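Side-chain contacts in aminotransferase class-III (Ochrobactrum anthropi, PDB 5GHG), which probably transfers amino groups between amines and carbonyl compounds as an omega-transaminase, and is bound here to the aminated cofactor pyridoxamine phosphate: residues 31-36 and 43-48; 130-135 and 302-307; 192-195 and 201-204; 355-360 and 435-440. The protein carries 1 engineered substitution. All blocks are in the same frame, centred on the assembly; numbering follows the deposited sequence.

Contact 1: residues 31-36 and 43-48; sequences PLVIER and EDVSGK
Glu35 and Arg36 both face Glu43 across a beta hairpin, and that two-to-one pairing makes a classic beta bulge in strand 32-38. The carbonyl O of Glu43 takes the N-H of Glu35 at 2.8 Å, in its carbonyl plane, and more weakly that of Arg36; Glu43 N then returns a bond to Arg36 O. Toward the start of the strand, Val45 N donates to Val33 O.

The close packing lies at this end. Val33 O rests 3.3 Å from Asp44 CB, and the methyls Val33 CG1 and Val45 CG1 meet at 3.6 Å. With chi1 at 179°, CG of Leu32 swings away from its backbone N and toward the carbonyl side, which brings CD1 to within 3.8 Å of Asp44 OD2. The outer edge of strand 32-38 is occupied too: Leu32, Val33 and Ile34 form a parallel ladder with the second subunit, carrying the sheet across the dimer interface.

The bulge end is looser. Arg36 CG and CD lie along the stem and carboxylate of Glu43, with Arg36 CD 3.8 Å from Glu43 OE2, but the charged ends do not meet: Arg36 NE stays 5.2 Å from Glu43 OE2, the guanidinium and carboxylate planes turned 53° apart. Glu35 bends at chi2 so that its carboxylate passes Val45 CG1 and reaches Lys79 of the second subunit in a salt bridge.

Past strand 41-44, a type I turn from Asp44 to Gly47 leads out toward solvent. Asp44 OD1 fastens it, gripped from opposite faces of its carboxylate plane by Ser46 OG at 2.8 Å and Lys48 N at 2.9 Å.

Contact 2: residues 130-135 and 302-307; sequences WYRSNA and NERVYA
Arg132 reaches across to helix 303-306 and holds two successive carbonyls with one edge of its guanidinium. Arg132 NE donates to Val305 O at 3.1 Å, coming in along the carbonyl plane onto a lone pair, though the N-H is bent to 140°. Arg132 NH2 donates to Arg304 O, also at 3.1 Å; this bond is straighter at the hydrogen (159°), but the donor stands above the carbonyl plane. Both oxygens lie close to the guanidinium plane, so the pair of bonds fixes its rotation about the end of the chain. The side chain gets there by running fully extended from CG to NE, with chi1 at 179° setting CG opposite the backbone N.

Helix 303-306 is a short turn directly after strand 297-301. Asn302 is its N-cap, OD1 accepting from Val305 N at 3.0 Å. The contact thus ties the last turns of the long helix 118-135 to a short helix at the end of a strand of the mixed sheet of the large, cofactor-binding domain in this fold-type I aminotransferase.

Outward from the bonds, Arg132 CD lies 4.0 Å from Val305 CG1, the two side chains crossing at about a right angle. Leu254 of strand 254-258 touches Arg132, Arg304 and Val305 alike. The guanidinium of Arg304 turns to a salt bridge with Asp281, leaving its NE 5.0 Å from NH2 of Arg132.

Contact 3: residues 192-195 and 201-204; sequences AGES and TRLA
Glu194 sits in an extended loop and Arg202 on the second turn of helix 196-214, their CA atoms 9.5 Å apart, so long side chains have to bridge the gap. The loop turns at Gly193, where phi is positive, and runs on to Ser195, the N-cap of the helix, whose OG accepts from Gln198 N. From there the chain winds into regular helix.

Both side chains set out toward the opposing segment. Glu194 stretches straight out, whereas Arg202 bends at chi3 (66°), and the two chains cross at about a right angle. That bend offers the side of the guanidinium to the carboxylate. The result is a bidentate, side-on salt bridge: Arg202 NE donates to Glu194 OE1 at 2.9 Å, and Arg202 NH1 donates to Glu194 OE2 at 3.0 Å. Each oxygen uses its syn lone pair, the N-H angles are 167° and 166°, and the two planes are nearly coplanar, so the carboxylate is held against rotation as well as in place.

Second partners steady both groups. OE2 of Glu194 also accepts from Gln191 N, and NH2 of Arg202 makes a salt bridge to Glu206 further along the same helix; the two acids balance the arginine's charge, probably stabilising the ion pair and fixing the guanidinium. The bridge lies at the surface, joining the loop after helix 186-189 to one side of helix 196-214, while Leu203 and Ala204 pack that helix on helix 240-250.

Contact 4: residues 355-360 and 435-440; sequences GTYMQK and QVDTMV
Apolar contacts centre on Val436, whose CG1 touches two neighbouring residues of segment 355-360. It meets CD2 of Tyr357 at 3.6 Å, approaching the ring obliquely, and CB of Met358 at 3.7 Å. Chi1 of Val436, at 166°, turns CG1 away from its own backbone N and toward them. The side chains of Tyr357 and Val436 run antiparallel alongside one another, whereas Met358 touches mainly with the root of its side chain; its sulfur end leads off, and the residue also packs on Ala381 of strand 380-385.

On the polar side, the Tyr357 ring has the backbone N of Asp437 at its edge, and its OH stands 3.8 Å from Asp437 CB. Ring and carboxylate planes are 51° apart. Tyr357 OH and Asp437 OD1, also 3.8 Å apart, share a partner in Arg361: its NH1 hydrogen-bonds to the phenol and forms a salt bridge with the carboxylate.

As for the backbones, the axes of the two segments run in nearly the same direction, cross at -21° and approach to 9.9 Å. This is plain helix packing, joining helix 347-363 to the C-terminal helix 433-455 on the mixed sheet that holds strands 49-52 and 380-385. Direct contact between the segments is by van der Waals packing, so the polar link comes from the helix that carries Tyr357: the positive charge of Arg361 probably steadies the carboxylate of Asp437 and polarises the phenol.

Along the chain, contact 1 comes first, contact 2 then closes a long loop with contact 3 nested inside it, and contact 4 follows. Contacts 1 and 4 share a sheet: the hairpin of contact 1 forms its edge within this chain, where the second subunit extends it, and the helices of contact 4 pack on its strands 49-52 and 380-385; their centres are 25 Å apart. Contacts 2 and 3 lie among the helices and loops around the other sheet, contact 2 touching its strand 254-258; their centres are 35 Å apart, and 47 and 46 Å from that of contact 1, across the chain's centre. Contacts 1 and 2 both touch the second subunit, so the dimer interface draws on both halves of the fold.

Contact 1: residues 31-36 and 43-48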
loop_
_atom_site.group_PDB
_atom_site.type_symbol
_atom_site.label_atom_id
_atom_site.label_comp_id
_atom_site.label_asym_id
_atom_site.label_seq_id
_atom_site.Cartn_x
_atom_site.Cartn_y
_atom_site.Cartn_z
ATOM N N PRO B 31 0.153 -21.533 -10.451
ATOM C CA PRO B 31 -1.094 -20.886 -10.058
ATOM C C PRO B 31 -2.265 -21.377 -10.917
ATOM O O PRO B 31 -2.077 -22.013 -11.961
ATOM C CB PRO B 31 -0.812 -19.407 -10.361
ATOM C CG PRO B 31 0.033 -19.481 -11.597
ATOM C CD PRO B 31 0.895 -20.728 -11.438
ATOM N N LEU B 32 -3.471 -21.061 -10.470
ATOM C CA LEU B 32 -4.641 -21.030 -11.331
ATOM C C LEU B 32 -4.758 -19.618 -11.903
ATOM O O LEU B 32 -4.883 -18.654 -11.145
ATOM C CB LEU B 32 -5.909 -21.394 -10.549
ATOM C CG LEU B 32 -7.190 -21.346 -11.397
ATOM C CD1 LEU B 32 -7.190 -22.427 -12.443
ATOM C CD2 LEU B 32 -8.429 -21.463 -10.534
ATOM N N VAL B 33 -4.728 -19.490 -13.231
ATOM C CA VAL B 33 -4.667 -18.176 -13.878
ATOM C C VAL B 33 -6.075 -17.789 -14.329
ATOM O O VAL B 33 -6.717 -18.530 -15.088
ATOM C CB VAL B 33 -3.677 -18.174 -15.047
ATOM C CG1 VAL B 33 -3.508 -16.774 -15.608
ATOM C CG2 VAL B 33 -2.305 -18.730 -14.584
ATOM N N ILE B 34 -6.559 -16.633 -13.874
ATOM C CA ILE B 34 -7.896 -16.149 -14.225
ATOM C C ILE B 34 -7.773 -15.210 -15.424
ATOM O O ILE B 34 -6.872 -14.369 -15.474
ATOM C CB ILE B 34 -8.564 -15.438 -13.041
ATOM C CG1 ILE B 34 -8.645 -16.402 -11.859
ATOM C CG2 ILE B 34 -9.923 -14.910 -13.431
ATOM C CD1 ILE B 34 -9.451 -17.652 -12.149
ATOM N N GLU B 35 -8.685 -15.356 -16.378
ATOM C CA GLU B 35 -8.624 -14.644 -17.644
ATOM C C GLU B 35 -9.628 -13.490 -17.750
ATOM O O GLU B 35 -9.281 -12.418 -18.244
ATOM C CB GLU B 35 -8.866 -15.631 -18.798
ATOM C CG GLU B 35 -9.073 -14.991 -20.179
ATOM C CD GLU B 35 -7.777 -14.824 -20.960
ATOM O OE1 GLU B 35 -7.811 -14.290 -22.098
ATOM O OE2 GLU B 35 -6.709 -15.229 -20.445
ATOM N N ARG B 36 -10.885 -13.703 -17.348
ATOM C CA ARG B 36 -11.898 -12.694 -17.600
ATOM C C ARG B 36 -13.061 -12.855 -16.652
ATOM O O ARG B 36 -13.211 -13.900 -16.007
ATOM C CB ARG B 36 -12.374 -12.739 -19.062
ATOM C CG ARG B 36 -12.963 -14.039 -19.496
ATOM C CD ARG B 36 -13.363 -13.996 -20.989
ATOM N NE ARG B 36 -13.612 -12.627 -21.413
ATOM C CZ ARG B 36 -12.835 -11.956 -22.261
ATOM N NH1 ARG B 36 -11.770 -12.552 -22.808
ATOM N NH2 ARG B 36 -13.119 -10.693 -22.559
ATOM N N GLU B 43 -13.706 -16.647 -15.309
ATOM C CA GLU B 43 -13.333 -17.733 -16.204
ATOM C C GLU B 43 -11.808 -17.846 -16.196
ATOM O O GLU B 43 -11.117 -16.841 -16.347
ATOM C CB GLU B 43 -13.887 -17.454 -17.588
ATOM C CG GLU B 43 -13.409 -18.332 -18.696
ATOM C CD GLU B 43 -13.980 -17.879 -20.046
ATOM O OE1 GLU B 43 -15.194 -17.555 -20.098
ATOM O OE2 GLU B 43 -13.201 -17.813 -21.019
ATOM N N ASP B 44 -11.293 -19.053 -15.988
ATOM C CA ASP B 44 -9.854 -19.233 -16.007
ATOM C C ASP B 44 -9.358 -19.379 -17.444
ATOM O O ASP B 44 -10.148 -19.449 -18.396
ATOM C CB ASP B 44 -9.440 -20.428 -15.145
ATOM C CG ASP B 44 -9.953 -21.771 -15.670
ATOM O OD1 ASP B 44 -10.195 -21.914 -16.890
ATOM O OD2 ASP B 44 -10.105 -22.703 -14.846
ATOM N N VAL B 45 -8.030 -19.410 -17.606
ATOM C CA VAL B 45 -7.460 -19.412 -18.956
ATOM C C VAL B 45 -7.781 -20.701 -19.710
ATOM O O VAL B 45 -7.619 -20.755 -20.932
ATOM C CB VAL B 45 -5.940 -19.208 -18.939
ATOM C CG1 VAL B 45 -5.576 -17.846 -18.380
ATOM C CG2 VAL B 45 -5.263 -20.341 -18.168
ATOM N N SER B 46 -8.220 -21.743 -19.019
ATOM C CA SER B 46 -8.655 -22.954 -19.700
ATOM C C SER B 46 -10.116 -22.901 -20.117
ATOM O O SER B 46 -10.597 -23.828 -20.753
ATOM C CB SER B 46 -8.407 -24.186 -18.815
ATOM O OG SER B 46 -9.521 -24.407 -17.953
ATOM N N GLY B 47 -10.825 -21.834 -19.774
ATOM C CA GLY B 47 -12.211 -21.663 -20.165
ATOM C C GLY B 47 -13.229 -22.071 -19.126
ATOM O O GLY B 47 -14.427 -21.863 -19.345
ATOM N N LYS B 48 -12.806 -22.661 -18.013
ATOM C CA LYS B 48 -13.763 -23.059 -16.982
ATOM C C LYS B 48 -14.326 -21.826 -16.288
ATOM O O LYS B 48 -13.579 -20.892 -15.965
ATOM C CB LYS B 48 -13.103 -23.974 -15.965
ATOM C CG LYS B 48 -12.770 -25.369 -16.490
ATOM C CD LYS B 48 -12.086 -26.194 -15.388
ATOM C CE LYS B 48 -12.664 -25.886 -13.989
ATOM N NZ LYS B 48 -14.084 -26.326 -13.793
#

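Contact 2: residues 130-135 and 302-307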
loop_
_atom_site.group_PDB
_atom_site.type_symbol
_atom_site.label_atom_id
_atom_site.label_comp_id
_atom_site.label_asym_id
_atom_site.label_seq_id
_atom_site.Cartn_x
_atom_site.Cartn_y
_atom_site.Cartn_z
ATOM N N TRP B 130 -1.282 8.688 17.448
ATOM C CA TRP B 130 -0.100 9.019 18.235
ATOM C C TRP B 130 0.223 10.518 18.151
ATOM O O TRP B 130 0.544 11.162 19.160
ATOM C CB TRP B 130 1.106 8.206 17.775
ATOM C CG TRP B 130 1.017 6.773 18.042
ATOM C CD1 TRP B 130 0.111 6.139 18.834
ATOM C CD2 TRP B 130 1.880 5.752 17.523
ATOM N NE1 TRP B 130 0.351 4.790 18.842
ATOM C CE2 TRP B 130 1.432 4.523 18.048
ATOM C CE3 TRP B 130 2.988 5.765 16.673
ATOM C CZ2 TRP B 130 2.045 3.304 17.737
ATOM C CZ3 TRP B 130 3.613 4.551 16.368
ATOM C CH2 TRP B 130 3.132 3.340 16.897
ATOM N N TYR B 131 0.176 11.064 16.945
ATOM C CA TYR B 131 0.369 12.489 16.750
ATOM C C TYR B 131 -0.629 13.291 17.582
ATOM O O TYR B 131 -0.261 14.249 18.262
ATOM C CB TYR B 131 0.211 12.815 15.252
ATOM C CG TYR B 131 0.419 14.252 14.916
ATOM C CD1 TYR B 131 1.675 14.738 14.586
ATOM C CD2 TYR B 131 -0.655 15.144 14.930
ATOM C CE1 TYR B 131 1.855 16.068 14.254
ATOM C CE2 TYR B 131 -0.483 16.468 14.630
ATOM C CZ TYR B 131 0.773 16.929 14.287
ATOM O OH TYR B 131 0.939 18.262 13.989
ATOM N N ARG B 132 -1.887 12.861 17.570
ATOM C CA ARG B 132 -2.950 13.555 18.274
ATOM C C ARG B 132 -2.740 13.523 19.797
ATOM O O ARG B 132 -2.933 14.532 20.475
ATOM C CB ARG B 132 -4.292 12.923 17.899
ATOM C CG ARG B 132 -5.502 13.517 18.578
ATOM C CD ARG B 132 -6.786 12.803 18.163
ATOM N NE ARG B 132 -7.954 13.324 18.859
ATOM C CZ ARG B 132 -8.354 12.932 20.063
ATOM N NH1 ARG B 132 -7.688 11.999 20.730
ATOM N NH2 ARG B 132 -9.429 13.473 20.606
ATOM N N SER B 133 -2.362 12.369 20.340
ATOM C CA SER B 133 -2.105 12.286 21.780
ATOM C C SER B 133 -0.928 13.187 22.174
ATOM O O SER B 133 -0.936 13.793 23.247
ATOM C CB SER B 133 -1.851 10.850 22.197
ATOM O OG SER B 133 -3.058 10.113 22.200
ATOM N N ASN B 134 0.088 13.274 21.316
ATOM C CA ASN B 134 1.191 14.205 21.572
ATOM C C ASN B 134 0.709 15.658 21.532
ATOM O O ASN B 134 1.082 16.457 22.382
ATOM C CB ASN B 134 2.317 13.994 20.580
ATOM C CG ASN B 134 3.109 12.743 20.867
ATOM O OD1 ASN B 134 3.244 12.336 22.031
ATOM N ND2 ASN B 134 3.638 12.114 19.821
ATOM N N ALA B 135 -0.115 16.002 20.553
ATOM C CA ALA B 135 -0.671 17.359 20.489
ATOM C C ALA B 135 -1.518 17.683 21.729
ATOM O O ALA B 135 -1.556 18.840 22.168
ATOM C CB ALA B 135 -1.513 17.532 19.240
ATOM N N ASN B 302 -14.204 11.948 13.104
ATOM C CA ASN B 302 -15.222 12.885 13.558
ATOM C C ASN B 302 -14.560 14.138 14.131
ATOM O O ASN B 302 -13.327 14.292 14.115
ATOM C CB ASN B 302 -16.178 12.212 14.528
ATOM C CG ASN B 302 -15.526 11.799 15.831
ATOM O OD1 ASN B 302 -14.377 12.121 16.099
ATOM N ND2 ASN B 302 -16.274 11.099 16.658
ATOM N N GLU B 303 -15.385 15.070 14.613
ATOM C CA GLU B 303 -14.850 16.335 15.096
ATOM C C GLU B 303 -14.044 16.140 16.387
ATOM O O GLU B 303 -13.022 16.798 16.587
ATOM C CB GLU B 303 -15.988 17.338 15.309
ATOM C CG GLU B 303 -15.512 18.746 15.673
ATOM C CD GLU B 303 -14.692 19.400 14.566
ATOM O OE1 GLU B 303 -13.839 20.243 14.895
ATOM O OE2 GLU B 303 -14.885 19.069 13.358
ATOM N N ARG B 304 -14.488 15.233 17.248
ATOM C CA ARG B 304 -13.742 14.903 18.449
ATOM C C ARG B 304 -12.291 14.557 18.122
ATOM O O ARG B 304 -11.362 15.045 18.765
ATOM C CB ARG B 304 -14.420 13.735 19.172
ATOM C CG ARG B 304 -13.683 13.185 20.381
ATOM C CD ARG B 304 -14.294 11.870 20.798
ATOM N NE ARG B 304 -13.715 11.332 22.025
ATOM C CZ ARG B 304 -14.012 10.142 22.529
ATOM N NH1 ARG B 304 -14.873 9.348 21.900
ATOM N NH2 ARG B 304 -13.445 9.744 23.660
ATOM N N VAL B 305 -12.085 13.715 17.097
ATOM C CA VAL B 305 -10.735 13.365 16.690
ATOM C C VAL B 305 -10.052 14.537 16.020
ATOM O O VAL B 305 -8.883 14.827 16.291
ATOM C CB VAL B 305 -10.755 12.125 15.773
ATOM C CG1 VAL B 305 -9.367 11.829 15.214
ATOM C CG2 VAL B 305 -11.310 10.916 16.523
ATOM N N TYR B 306 -10.760 15.228 15.126
ATOM C CA TYR B 306 -10.135 16.244 14.284
ATOM C C TYR B 306 -9.801 17.530 15.057
ATOM O O TYR B 306 -8.816 18.186 14.732
ATOM C CB TYR B 306 -11.043 16.580 13.101
ATOM C CG TYR B 306 -10.478 17.621 12.154
ATOM C CD1 TYR B 306 -9.382 17.347 11.353
ATOM C CD2 TYR B 306 -11.067 18.887 12.056
ATOM C CE1 TYR B 306 -8.867 18.298 10.481
ATOM C CE2 TYR B 306 -10.566 19.847 11.194
ATOM C CZ TYR B 306 -9.467 19.549 10.409
ATOM O OH TYR B 306 -8.965 20.510 9.557
ATOM N N ALA B 307 -10.598 17.882 16.061
ATOM C CA ALA B 307 -10.464 19.194 16.722
ATOM C C ALA B 307 -9.036 19.500 17.198
ATOM O O ALA B 307 -8.512 20.558 16.837
ATOM C CB ALA B 307 -11.449 19.284 17.885
#

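Contact 3: residues 192-195 and 201-204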
loop_
_atom_site.group_PDB
_atom_site.type_symbol
_atom_site.label_atom_id
_atom_site.label_comp_id
_atom_site.label_asym_id
_atom_site.label_seq_id
_atom_site.Cartn_x
_atom_site.Cartn_y
_atom_site.Cartn_z
ATOM N N ALA B 192 -18.377 -24.000 28.984
ATOM C CA ALA B 192 -19.498 -24.891 29.270
ATOM C C ALA B 192 -20.531 -24.159 30.124
ATOM O O ALA B 192 -20.193 -23.551 31.146
ATOM C CB ALA B 192 -19.020 -26.163 29.975
ATOM N N GLY B 193 -21.785 -24.193 29.677
ATOM C CA GLY B 193 -22.871 -23.579 30.421
ATOM C C GLY B 193 -22.964 -22.065 30.317
ATOM O O GLY B 193 -23.803 -21.468 30.984
ATOM N N GLU B 194 -22.136 -21.438 29.489
ATOM C CA GLU B 194 -22.192 -19.994 29.287
ATOM C C GLU B 194 -23.147 -19.690 28.134
ATOM O O GLU B 194 -23.072 -20.336 27.084
ATOM C CB GLU B 194 -20.773 -19.486 28.986
ATOM C CG GLU B 194 -20.612 -18.005 28.808
ATOM C CD GLU B 194 -19.130 -17.604 28.750
ATOM O OE1 GLU B 194 -18.725 -16.664 29.484
ATOM O OE2 GLU B 194 -18.376 -18.244 27.994
ATOM N N SER B 195 -24.048 -18.732 28.328
ATOM C CA SER B 195 -24.938 -18.304 27.267
ATOM C C SER B 195 -24.233 -17.261 26.376
ATOM O O SER B 195 -23.189 -16.719 26.726
ATOM C CB SER B 195 -26.224 -17.686 27.828
ATOM O OG SER B 195 -25.954 -16.433 28.475
ATOM N N THR B 201 -20.875 -10.437 28.052
ATOM C CA THR B 201 -20.517 -9.809 29.315
ATOM C C THR B 201 -19.087 -10.148 29.705
ATOM O O THR B 201 -18.316 -9.267 30.116
ATOM C CB THR B 201 -21.512 -10.230 30.404
ATOM O OG1 THR B 201 -22.774 -9.630 30.137
ATOM C CG2 THR B 201 -21.028 -9.808 31.798
ATOM N N ARG B 202 -18.697 -11.422 29.582
ATOM C CA ARG B 202 -17.341 -11.796 29.951
ATOM C C ARG B 202 -16.304 -11.095 29.056
ATOM O O ARG B 202 -15.238 -10.697 29.537
ATOM C CB ARG B 202 -17.146 -13.315 29.889
ATOM C CG ARG B 202 -15.697 -13.724 30.095
ATOM C CD ARG B 202 -15.517 -15.204 30.433
ATOM N NE ARG B 202 -15.898 -16.097 29.333
ATOM C CZ ARG B 202 -15.084 -16.505 28.374
ATOM N NH1 ARG B 202 -15.522 -17.352 27.437
ATOM N NH2 ARG B 202 -13.832 -16.071 28.336
ATOM N N LEU B 203 -16.590 -10.958 27.761
ATOM C CA LEU B 203 -15.640 -10.291 26.876
ATOM C C LEU B 203 -15.465 -8.818 27.248
ATOM O O LEU B 203 -14.347 -8.293 27.227
ATOM C CB LEU B 203 -16.091 -10.401 25.409
ATOM C CG LEU B 203 -15.999 -11.776 24.755
ATOM C CD1 LEU B 203 -16.914 -11.856 23.548
ATOM C CD2 LEU B 203 -14.579 -12.073 24.363
ATOM N N ALA B 204 -16.557 -8.132 27.573
ATOM C CA ALA B 204 -16.446 -6.739 27.996
ATOM C C ALA B 204 -15.688 -6.618 29.324
ATOM O O ALA B 204 -14.929 -5.663 29.519
ATOM C CB ALA B 204 -17.824 -6.090 28.108
#

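Contact 4: residues 355-360 and 435-440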
loop_
_atom_site.group_PDB
_atom_site.type_symbol
_atom_site.label_atom_id
_atom_site.label_comp_id
_atom_site.label_asym_id
_atom_site.label_seq_id
_atom_site.Cartn_x
_atom_site.Cartn_y
_atom_site.Cartn_z
ATOM N N GLY B 355 -29.311 -11.552 0.849
ATOM C CA GLY B 355 -28.674 -12.015 2.077
ATOM C C GLY B 355 -29.619 -12.797 2.970
ATOM O O GLY B 355 -29.290 -13.873 3.463
ATOM N N THR B 356 -30.811 -12.254 3.200
ATOM C CA THR B 356 -31.815 -12.984 3.961
ATOM C C THR B 356 -32.008 -14.394 3.395
ATOM O O THR B 356 -32.008 -15.387 4.130
ATOM C CB THR B 356 -33.144 -12.225 3.951
ATOM O OG1 THR B 356 -32.961 -10.981 4.623
ATOM C CG2 THR B 356 -34.226 -13.040 4.651
ATOM N N TYR B 357 -32.131 -14.494 2.082
ATOM C CA TYR B 357 -32.339 -15.792 1.465
ATOM C C TYR B 357 -31.109 -16.689 1.626
ATOM O O TYR B 357 -31.236 -17.866 1.976
ATOM C CB TYR B 357 -32.723 -15.605 -0.008
ATOM C CG TYR B 357 -32.937 -16.900 -0.751
ATOM C CD1 TYR B 357 -33.966 -17.772 -0.376
ATOM C CD2 TYR B 357 -32.119 -17.263 -1.808
ATOM C CE1 TYR B 357 -34.173 -18.960 -1.036
ATOM C CE2 TYR B 357 -32.312 -18.456 -2.489
ATOM C CZ TYR B 357 -33.347 -19.306 -2.103
ATOM O OH TYR B 357 -33.541 -20.496 -2.765
ATOM N N MET B 358 -29.902 -16.144 1.393
ATOM C CA MET B 358 -28.688 -16.943 1.557
ATOM C C MET B 358 -28.516 -17.426 2.995
ATOM O O MET B 358 -28.158 -18.588 3.232
ATOM C CB MET B 358 -27.458 -16.146 1.125
ATOM C CG MET B 358 -26.120 -16.902 1.226
ATOM S SD MET B 358 -24.647 -15.891 0.831
ATOM C CE MET B 358 -24.458 -14.974 2.364
ATOM N N GLN B 359 -28.740 -16.543 3.973
ATOM C CA GLN B 359 -28.617 -16.957 5.368
ATOM C C GLN B 359 -29.572 -18.101 5.684
ATOM O O GLN B 359 -29.206 -19.048 6.390
ATOM C CB GLN B 359 -28.875 -15.790 6.317
ATOM C CG GLN B 359 -27.927 -14.611 6.195
ATOM C CD GLN B 359 -26.480 -14.958 6.470
ATOM O OE1 GLN B 359 -26.176 -15.883 7.225
ATOM N NE2 GLN B 359 -25.566 -14.190 5.868
ATOM N N LYS B 360 -30.799 -18.025 5.171
ATOM C CA LYS B 360 -31.784 -19.085 5.421
ATOM C C LYS B 360 -31.377 -20.383 4.737
ATOM O O LYS B 360 -31.382 -21.451 5.366
ATOM C CB LYS B 360 -33.162 -18.629 4.946
ATOM C CG LYS B 360 -34.266 -19.680 5.056
ATOM C CD LYS B 360 -35.521 -19.214 4.302
ATOM C CE LYS B 360 -36.688 -20.193 4.468
ATOM N NZ LYS B 360 -37.209 -20.215 5.874
ATOM N N GLN B 435 -29.074 -17.484 -8.387
ATOM C CA GLN B 435 -27.640 -17.727 -8.264
ATOM C C GLN B 435 -27.266 -18.100 -6.832
ATOM O O GLN B 435 -26.384 -18.934 -6.615
ATOM C CB GLN B 435 -26.880 -16.494 -8.746
ATOM C CG GLN B 435 -26.982 -16.279 -10.243
ATOM C CD GLN B 435 -26.521 -14.894 -10.702
ATOM O OE1 GLN B 435 -26.702 -13.898 -10.004
ATOM N NE2 GLN B 435 -25.921 -14.832 -11.887
ATOM N N VAL B 436 -27.916 -17.477 -5.844
ATOM C CA VAL B 436 -27.711 -17.888 -4.466
ATOM C C VAL B 436 -28.101 -19.351 -4.293
ATOM O O VAL B 436 -27.410 -20.119 -3.616
ATOM C CB VAL B 436 -28.527 -16.996 -3.506
ATOM C CG1 VAL B 436 -28.581 -17.629 -2.118
ATOM C CG2 VAL B 436 -27.932 -15.593 -3.450
ATOM N N ASP B 437 -29.228 -19.742 -4.903
ATOM C CA ASP B 437 -29.688 -21.118 -4.831
ATOM C C ASP B 437 -28.671 -22.076 -5.444
ATOM O O ASP B 437 -28.367 -23.127 -4.869
ATOM C CB ASP B 437 -31.040 -21.241 -5.542
ATOM C CG ASP B 437 -31.556 -22.661 -5.558
ATOM O OD1 ASP B 437 -31.582 -23.286 -4.480
ATOM O OD2 ASP B 437 -31.913 -23.147 -6.643
ATOM N N THR B 438 -28.146 -21.732 -6.617
ATOM C CA THR B 438 -27.122 -22.554 -7.250
ATOM C C THR B 438 -25.884 -22.699 -6.361
ATOM O O THR B 438 -25.341 -23.792 -6.215
ATOM C CB THR B 438 -26.734 -21.931 -8.602
ATOM O OG1 THR B 438 -27.895 -21.903 -9.425
ATOM C CG2 THR B 438 -25.656 -22.734 -9.296
ATOM N N MET B 439 -25.440 -21.602 -5.749
ATOM C CA MET B 439 -24.243 -21.626 -4.908
ATOM C C MET B 439 -24.428 -22.543 -3.694
ATOM O O MET B 439 -23.561 -23.364 -3.378
ATOM C CB MET B 439 -23.906 -20.189 -4.482
ATOM C CG MET B 439 -22.692 -20.000 -3.593
ATOM S SD MET B 439 -22.641 -18.238 -3.093
ATOM C CE MET B 439 -23.199 -17.512 -4.597
ATOM N N VAL B 440 -25.562 -22.419 -3.007
ATOM C CA VAL B 440 -25.774 -23.210 -1.800
ATOM C C VAL B 440 -26.009 -24.681 -2.146
ATOM O O VAL B 440 -25.576 -25.573 -1.414
ATOM C CB VAL B 440 -26.914 -22.636 -0.956
ATOM C CG1 VAL B 440 -27.221 -23.565 0.208
ATOM C CG2 VAL B 440 -26.539 -21.235 -0.436
#